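Local atomic coordinates of pili retraction protein PilT (Thermus thermophilus, PDB entry 5FL3), a protein that binds ADP and probably hydrolyses ATP as a secretion-type ATPase thought to drive the retraction of pili. Residues I136-P141 and T148-L153; S144-T149 and L235-T240. One frame throughout, in Å; residues are numbered along the deposited sequence.

Interaction 1 of 2, residues I136-P141 and T148-L153; sequences ILVTGP and TTLAAL. With ADP (adenosine-5'-diphosphate), chain B.
Val-138 lays its CG2 methyl against CD2 of Leu-150, 3.7 Å away, the two side chains running past each other in opposite directions. Both branches of the valine are used. With CG1 anti to the backbone N (chi1 -177°), that methyl comes to 4.2 Å from CB of Thr-149, while CG2 lies near the CG2 methyl of the same threonine. Thr-149 thus offers carbon to the strand, and its OG1 is engaged by NE2 of Gln-276. Two residues back along the strand, Ile-136 and Leu-153 meet tip to tip, CG2 to CD2 at 4.1 Å. These elements are the strand and helix that flank a P-loop, and their short axes run at 147° to each other, 9.6 Å apart at closest approach. Leu-235 of the neighbouring strand 233-238 adds to the same apolar layer by touching Ile-136 and Leu-153. Near the helix start, Thr-148 turns to the nucleotide instead: its OG1 donates to O2A of ADP over 2.6 Å, and its backbone N adds a weak bond of 3.1 Å to O2A. Its CG2 packs 3.7 Å from N7 of the adenine. Replacing Thr-148 with a valine would probably leave the alpha-phosphate oxygen O2A with little more than the weak amide bond from this residue.

Interaction 2 of 2, residues S144-T149 and L235-T240; sequences SGKSTT and LSTLHT. With ADP (adenosine-5'-diphosphate), chain B.
The phosphate-binding loop and the first turn of helix 146-160 meet strand 233-238 through the aliphatic part of Lys-146. Its CE lies 4.1 Å from CB of Thr-237, and its CD passes 3.8 Å from the carbonyl O of Leu-238, whose CB points away from residues 144-149. Thr-237 turns its OG1 to the carbonyl of Gly-213. The lysine chain is bent at chi3 and chi4, both -61°, which curls NZ back to O2B of the ADP beta-phosphate at 2.9 Å; the carbonyl of Gly-140 takes a further bond from NZ. The backbone N of Lys-146 also donates to O2B, nearly straight at 168°, and the N of Ser-144 gives that oxygen a third bond, from a second residue. Ser-147 grips O3B twice, through its N and through its OG at 2.7 Å. At the N-cap position, Gly-145 donates its N to the bridging O3A over 2.8 Å, and a CB placed on this residue would probably come too close to N7 of the adenine. These amides at the helix start, together with the lysine, would probably help to balance the diphosphate charge, an arrangement typical of the Walker A motif in P-loop NTPases.

In the fold
Both contacts are buried near the centre of the chain and join helix 146-160 to adjacent parallel strands of one sheet, 134-139 in interaction 1 and 233-238 in interaction 2. The strands are themselves tied together: Val-138 N lies 2.8 Å from Ser-236 O, and Thr-139 OG1 lies 2.7 Å from Thr-240 O, both probable hydrogen bonds. Interaction 1 is the larger, and between strand and helix only carbon atoms meet, the polar bonds of Thr-148 going to ADP. Interaction 2 is smaller, brings a lysine chain against the strand and sits beside the phosphates, where polar bonds to ADP dominate. Thr-149 packs on the strand in interaction 1 beside Thr-148, so apolar packing adjoins the nucleotide site.

Interaction 1 of 2, residues I136-P141 and T148-L153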
loop_
_atom_site.group_PDB
_atom_site.type_symbol
_atom_site.label_atom_id
_atom_site.label_comp_id
_atom_site.label_asym_id
_atom_site.label_seq_id
_atom_site.Cartn_x
_atom_site.Cartn_y
_atom_site.Cartn_z
ATOM N N ILE A 136 -7.251 7.421 -8.583
ATOM C CA ILE A 136 -7.579 6.896 -7.254
ATOM C C ILE A 136 -6.295 6.893 -6.426
ATOM O O ILE A 136 -5.326 6.250 -6.799
ATOM C CB ILE A 136 -8.197 5.452 -7.331
ATOM C CG1 ILE A 136 -9.604 5.492 -7.931
ATOM C CG2 ILE A 136 -8.227 4.763 -5.964
ATOM C CD1 ILE A 136 -10.082 4.127 -8.413
ATOM N N LEU A 137 -6.273 7.629 -5.323
ATOM C CA LEU A 137 -5.089 7.674 -4.455
ATOM C C LEU A 137 -5.329 6.993 -3.115
ATOM O O LEU A 137 -6.250 7.355 -2.381
ATOM C CB LEU A 137 -4.651 9.117 -4.205
ATOM C CG LEU A 137 -4.071 9.811 -5.425
ATOM C CD1 LEU A 137 -3.728 11.254 -5.073
ATOM C CD2 LEU A 137 -2.842 9.033 -5.938
ATOM N N VAL A 138 -4.495 6.012 -2.803
ATOM C CA VAL A 138 -4.525 5.364 -1.500
ATOM C C VAL A 138 -3.314 5.846 -0.685
ATOM O O VAL A 138 -2.178 5.562 -1.055
ATOM C CB VAL A 138 -4.494 3.834 -1.644
ATOM C CG1 VAL A 138 -4.592 3.172 -0.269
ATOM C CG2 VAL A 138 -5.602 3.371 -2.543
ATOM N N THR A 139 -3.536 6.586 0.399
ATOM C CA THR A 139 -2.414 7.253 1.083
ATOM C C THR A 139 -2.224 6.825 2.541
ATOM O O THR A 139 -3.129 6.259 3.170
ATOM C CB THR A 139 -2.563 8.788 1.072
ATOM O OG1 THR A 139 -3.469 9.192 2.109
ATOM C CG2 THR A 139 -3.086 9.275 -0.266
ATOM N N GLY A 140 -1.046 7.124 3.081
ATOM C CA GLY A 140 -0.700 6.717 4.428
ATOM C C GLY A 140 0.777 6.347 4.513
ATOM O O GLY A 140 1.429 6.126 3.489
ATOM N N PRO A 141 1.332 6.293 5.733
ATOM C CA PRO A 141 2.757 5.950 5.810
ATOM C C PRO A 141 2.974 4.443 5.655
ATOM O O PRO A 141 1.998 3.701 5.691
ATOM C CB PRO A 141 3.149 6.440 7.208
ATOM C CG PRO A 141 1.882 6.293 8.011
ATOM C CD PRO A 141 0.743 6.576 7.059
ATOM N N THR A 148 -2.310 -3.406 0.004
ATOM C CA THR A 148 -3.372 -4.377 0.172
ATOM C C THR A 148 -4.678 -3.821 -0.348
ATOM O O THR A 148 -5.425 -4.496 -1.052
ATOM C CB THR A 148 -3.515 -4.778 1.649
ATOM O OG1 THR A 148 -2.247 -5.245 2.139
ATOM C CG2 THR A 148 -4.507 -5.873 1.782
ATOM N N THR A 149 -4.961 -2.574 -0.016
ATOM C CA THR A 149 -6.155 -1.981 -0.559
ATOM C C THR A 149 -6.071 -2.006 -2.079
ATOM O O THR A 149 -7.037 -2.411 -2.752
ATOM C CB THR A 149 -6.347 -0.593 -0.040
ATOM O OG1 THR A 149 -6.676 -0.688 1.350
ATOM C CG2 THR A 149 -7.471 0.103 -0.792
ATOM N N LEU A 150 -4.897 -1.643 -2.611
ATOM C CA LEU A 150 -4.684 -1.654 -4.063
ATOM C C LEU A 150 -4.846 -3.055 -4.653
ATOM O O LEU A 150 -5.483 -3.219 -5.688
ATOM C CB LEU A 150 -3.308 -1.106 -4.423
ATOM C CG LEU A 150 -3.127 0.411 -4.275
ATOM C CD1 LEU A 150 -1.707 0.782 -4.645
ATOM C CD2 LEU A 150 -4.127 1.190 -5.101
ATOM N N ALA A 151 -4.285 -4.063 -3.989
ATOM C CA ALA A 151 -4.395 -5.413 -4.496
ATOM C C ALA A 151 -5.863 -5.886 -4.527
ATOM O O ALA A 151 -6.250 -6.621 -5.425
ATOM C CB ALA A 151 -3.556 -6.335 -3.680
ATOM N N ALA A 152 -6.677 -5.464 -3.560
ATOM C CA ALA A 152 -8.079 -5.887 -3.495
ATOM C C ALA A 152 -8.807 -5.190 -4.612
ATOM O O ALA A 152 -9.655 -5.772 -5.277
ATOM C CB ALA A 152 -8.728 -5.546 -2.129
ATOM N N LEU A 153 -8.453 -3.931 -4.815
ATOM C CA LEU A 153 -9.077 -3.113 -5.836
ATOM C C LEU A 153 -8.754 -3.631 -7.253
ATOM O O LEU A 153 -9.616 -3.678 -8.106
ATOM C CB LEU A 153 -8.637 -1.663 -5.656
ATOM C CG LEU A 153 -9.135 -0.696 -6.704
ATOM C CD1 LEU A 153 -10.647 -0.789 -6.743
ATOM C CD2 LEU A 153 -8.673 0.709 -6.386
HETATM P PB ADP B . 1.682 -0.379 3.007
HETATM O O1B ADP B . 3.116 -0.479 3.509
HETATM O O2B ADP B . 0.967 0.884 3.436
HETATM O O3B ADP B . 1.507 -0.690 1.539
HETATM P PA ADP B . 0.744 -3.109 3.395
HETATM O O1A ADP B . 2.131 -3.622 3.048
HETATM O O2A ADP B . -0.448 -3.394 2.486
HETATM O O3A ADP B . 0.860 -1.535 3.775
HETATM O "O5'" ADP B . 0.326 -3.673 4.845
HETATM C "C5'" ADP B . 1.266 -3.935 5.889
HETATM C "C4'" ADP B . 0.675 -5.060 6.743
HETATM O "O4'" ADP B . -0.647 -4.712 7.167
HETATM C "C3'" ADP B . 0.577 -6.377 5.986
HETATM O "O3'" ADP B . 1.182 -7.368 6.818
HETATM C "C2'" ADP B . -0.916 -6.629 5.791
HETATM O "O2'" ADP B . -1.287 -7.995 6.003
HETATM C "C1'" ADP B . -1.588 -5.746 6.833
HETATM N N9 ADP B . -2.861 -5.137 6.341
HETATM C C8 ADP B . -3.051 -4.579 5.125
HETATM N N7 ADP B . -4.315 -4.100 4.977
HETATM C C5 ADP B . -4.971 -4.359 6.130
HETATM C C6 ADP B . -6.339 -4.124 6.652
HETATM N N6 ADP B . -7.256 -3.498 5.882
HETATM N N1 ADP B . -6.618 -4.548 7.924
HETATM C C2 ADP B . -5.697 -5.165 8.695
HETATM N N3 ADP B . -4.435 -5.408 8.284
HETATM C C4 ADP B . -4.015 -5.041 7.034
#

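Interaction 2 of 2, residues S144-T149 and L235-T240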
loop_
_atom_site.group_PDB
_atom_site.type_symbol
_atom_site.label_atom_id
_atom_site.label_comp_id
_atom_site.label_asym_id
_atom_site.label_seq_id
_atom_site.Cartn_x
_atom_site.Cartn_y
_atom_site.Cartn_z
ATOM N N SER A 144 0.462 0.925 6.333
ATOM C CA SER A 144 -0.921 1.366 6.468
ATOM C C SER A 144 -1.901 0.503 5.686
ATOM O O SER A 144 -3.104 0.768 5.702
ATOM C CB SER A 144 -1.057 2.813 6.011
ATOM O OG SER A 144 -0.344 3.671 6.891
ATOM N N GLY A 145 -1.391 -0.507 4.985
ATOM C CA GLY A 145 -2.229 -1.359 4.157
ATOM C C GLY A 145 -2.568 -0.793 2.788
ATOM O O GLY A 145 -3.609 -1.126 2.213
ATOM N N LYS A 146 -1.686 0.052 2.255
ATOM C CA LYS A 146 -1.913 0.685 0.963
ATOM C C LYS A 146 -1.792 -0.337 -0.163
ATOM O O LYS A 146 -2.669 -0.397 -1.026
ATOM C CB LYS A 146 -0.949 1.853 0.761
ATOM C CG LYS A 146 -1.103 2.950 1.815
ATOM C CD LYS A 146 -0.382 4.209 1.428
ATOM C CE LYS A 146 1.102 3.978 1.264
ATOM N NZ LYS A 146 1.704 3.510 2.556
ATOM N N SER A 147 -0.731 -1.152 -0.130
ATOM C CA SER A 147 -0.525 -2.239 -1.099
ATOM C C SER A 147 -1.722 -3.183 -1.165
ATOM O O SER A 147 -2.079 -3.706 -2.228
ATOM C CB SER A 147 0.716 -3.063 -0.732
ATOM O OG SER A 147 1.854 -2.248 -0.627
ATOM N N THR A 148 -2.310 -3.406 0.004
ATOM C CA THR A 148 -3.372 -4.377 0.172
ATOM C C THR A 148 -4.678 -3.821 -0.348
ATOM O O THR A 148 -5.425 -4.496 -1.052
ATOM C CB THR A 148 -3.515 -4.778 1.649
ATOM O OG1 THR A 148 -2.247 -5.245 2.139
ATOM C CG2 THR A 148 -4.507 -5.873 1.782
ATOM N N THR A 149 -4.961 -2.574 -0.016
ATOM C CA THR A 149 -6.155 -1.981 -0.559
ATOM C C THR A 149 -6.071 -2.006 -2.079
ATOM O O THR A 149 -7.037 -2.411 -2.752
ATOM C CB THR A 149 -6.347 -0.593 -0.040
ATOM O OG1 THR A 149 -6.676 -0.688 1.350
ATOM C CG2 THR A 149 -7.471 0.103 -0.792
ATOM N N LEU A 235 -4.251 4.242 -10.563
ATOM C CA LEU A 235 -4.167 4.021 -9.121
ATOM C C LEU A 235 -2.761 4.357 -8.613
ATOM O O LEU A 235 -1.769 3.976 -9.227
ATOM C CB LEU A 235 -4.514 2.572 -8.763
ATOM C CG LEU A 235 -5.624 1.858 -9.535
ATOM C CD1 LEU A 235 -5.865 0.515 -8.901
ATOM C CD2 LEU A 235 -6.896 2.654 -9.552
ATOM N N SER A 236 -2.674 5.069 -7.501
ATOM C CA SER A 236 -1.369 5.339 -6.914
ATOM C C SER A 236 -1.471 5.621 -5.430
ATOM O O SER A 236 -2.560 5.631 -4.849
ATOM C CB SER A 236 -0.673 6.505 -7.614
ATOM O OG SER A 236 0.718 6.449 -7.384
ATOM N N THR A 237 -0.314 5.832 -4.820
ATOM C CA THR A 237 -0.221 6.077 -3.386
ATOM C C THR A 237 0.653 7.265 -3.086
ATOM O O THR A 237 1.553 7.600 -3.842
ATOM C CB THR A 237 0.375 4.886 -2.641
ATOM O OG1 THR A 237 1.788 4.844 -2.893
ATOM C CG2 THR A 237 -0.272 3.589 -3.113
ATOM N N LEU A 238 0.396 7.887 -1.948
ATOM C CA LEU A 238 1.278 8.917 -1.433
ATOM C C LEU A 238 1.428 8.613 0.071
ATOM O O LEU A 238 0.681 7.802 0.614
ATOM C CB LEU A 238 0.701 10.310 -1.731
ATOM C CG LEU A 238 1.577 11.568 -1.781
ATOM C CD1 LEU A 238 2.719 11.457 -2.784
ATOM C CD2 LEU A 238 0.721 12.780 -2.098
ATOM N N HIS A 239 2.396 9.238 0.731
ATOM C CA HIS A 239 2.703 8.972 2.136
ATOM C C HIS A 239 1.836 9.757 3.113
ATOM O O HIS A 239 1.932 9.568 4.330
ATOM C CB HIS A 239 4.146 9.336 2.394
ATOM C CG HIS A 239 4.458 10.753 2.019
ATOM N ND1 HIS A 239 4.694 11.143 0.714
ATOM C CD2 HIS A 239 4.518 11.883 2.765
ATOM C CE1 HIS A 239 4.918 12.443 0.681
ATOM N NE2 HIS A 239 4.816 12.917 1.911
ATOM N N THR A 240 1.008 10.643 2.570
ATOM C CA THR A 240 0.277 11.635 3.358
ATOM C C THR A 240 -0.896 11.098 4.176
ATOM O O THR A 240 -1.560 10.143 3.782
ATOM C CB THR A 240 -0.241 12.728 2.448
ATOM O OG1 THR A 240 -0.792 12.116 1.279
ATOM C CG2 THR A 240 0.906 13.631 2.045
HETATM P PB ADP B . 1.682 -0.379 3.007
HETATM O O1B ADP B . 3.116 -0.479 3.509
HETATM O O2B ADP B . 0.967 0.884 3.436
HETATM O O3B ADP B . 1.507 -0.690 1.539
HETATM P PA ADP B . 0.744 -3.109 3.395
HETATM O O1A ADP B . 2.131 -3.622 3.048
HETATM O O2A ADP B . -0.448 -3.394 2.486
HETATM O O3A ADP B . 0.860 -1.535 3.775
HETATM O "O5'" ADP B . 0.326 -3.673 4.845
HETATM C "C5'" ADP B . 1.266 -3.935 5.889
HETATM C "C4'" ADP B . 0.675 -5.060 6.743
HETATM O "O4'" ADP B . -0.647 -4.712 7.167
HETATM C "C3'" ADP B . 0.577 -6.377 5.986
HETATM O "O3'" ADP B . 1.182 -7.368 6.818
HETATM C "C2'" ADP B . -0.916 -6.629 5.791
HETATM O "O2'" ADP B . -1.287 -7.995 6.003
HETATM C "C1'" ADP B . -1.588 -5.746 6.833
HETATM N N9 ADP B . -2.861 -5.137 6.341
HETATM C C8 ADP B . -3.051 -4.579 5.125
HETATM N N7 ADP B . -4.315 -4.100 4.977
HETATM C C5 ADP B . -4.971 -4.359 6.130
HETATM C C6 ADP B . -6.339 -4.124 6.652
HETATM N N6 ADP B . -7.256 -3.498 5.882
HETATM N N1 ADP B . -6.618 -4.548 7.924
HETATM C C2 ADP B . -5.697 -5.165 8.695
HETATM N N3 ADP B . -4.435 -5.408 8.284
HETATM C C4 ADP B . -4.015 -5.041 7.034
#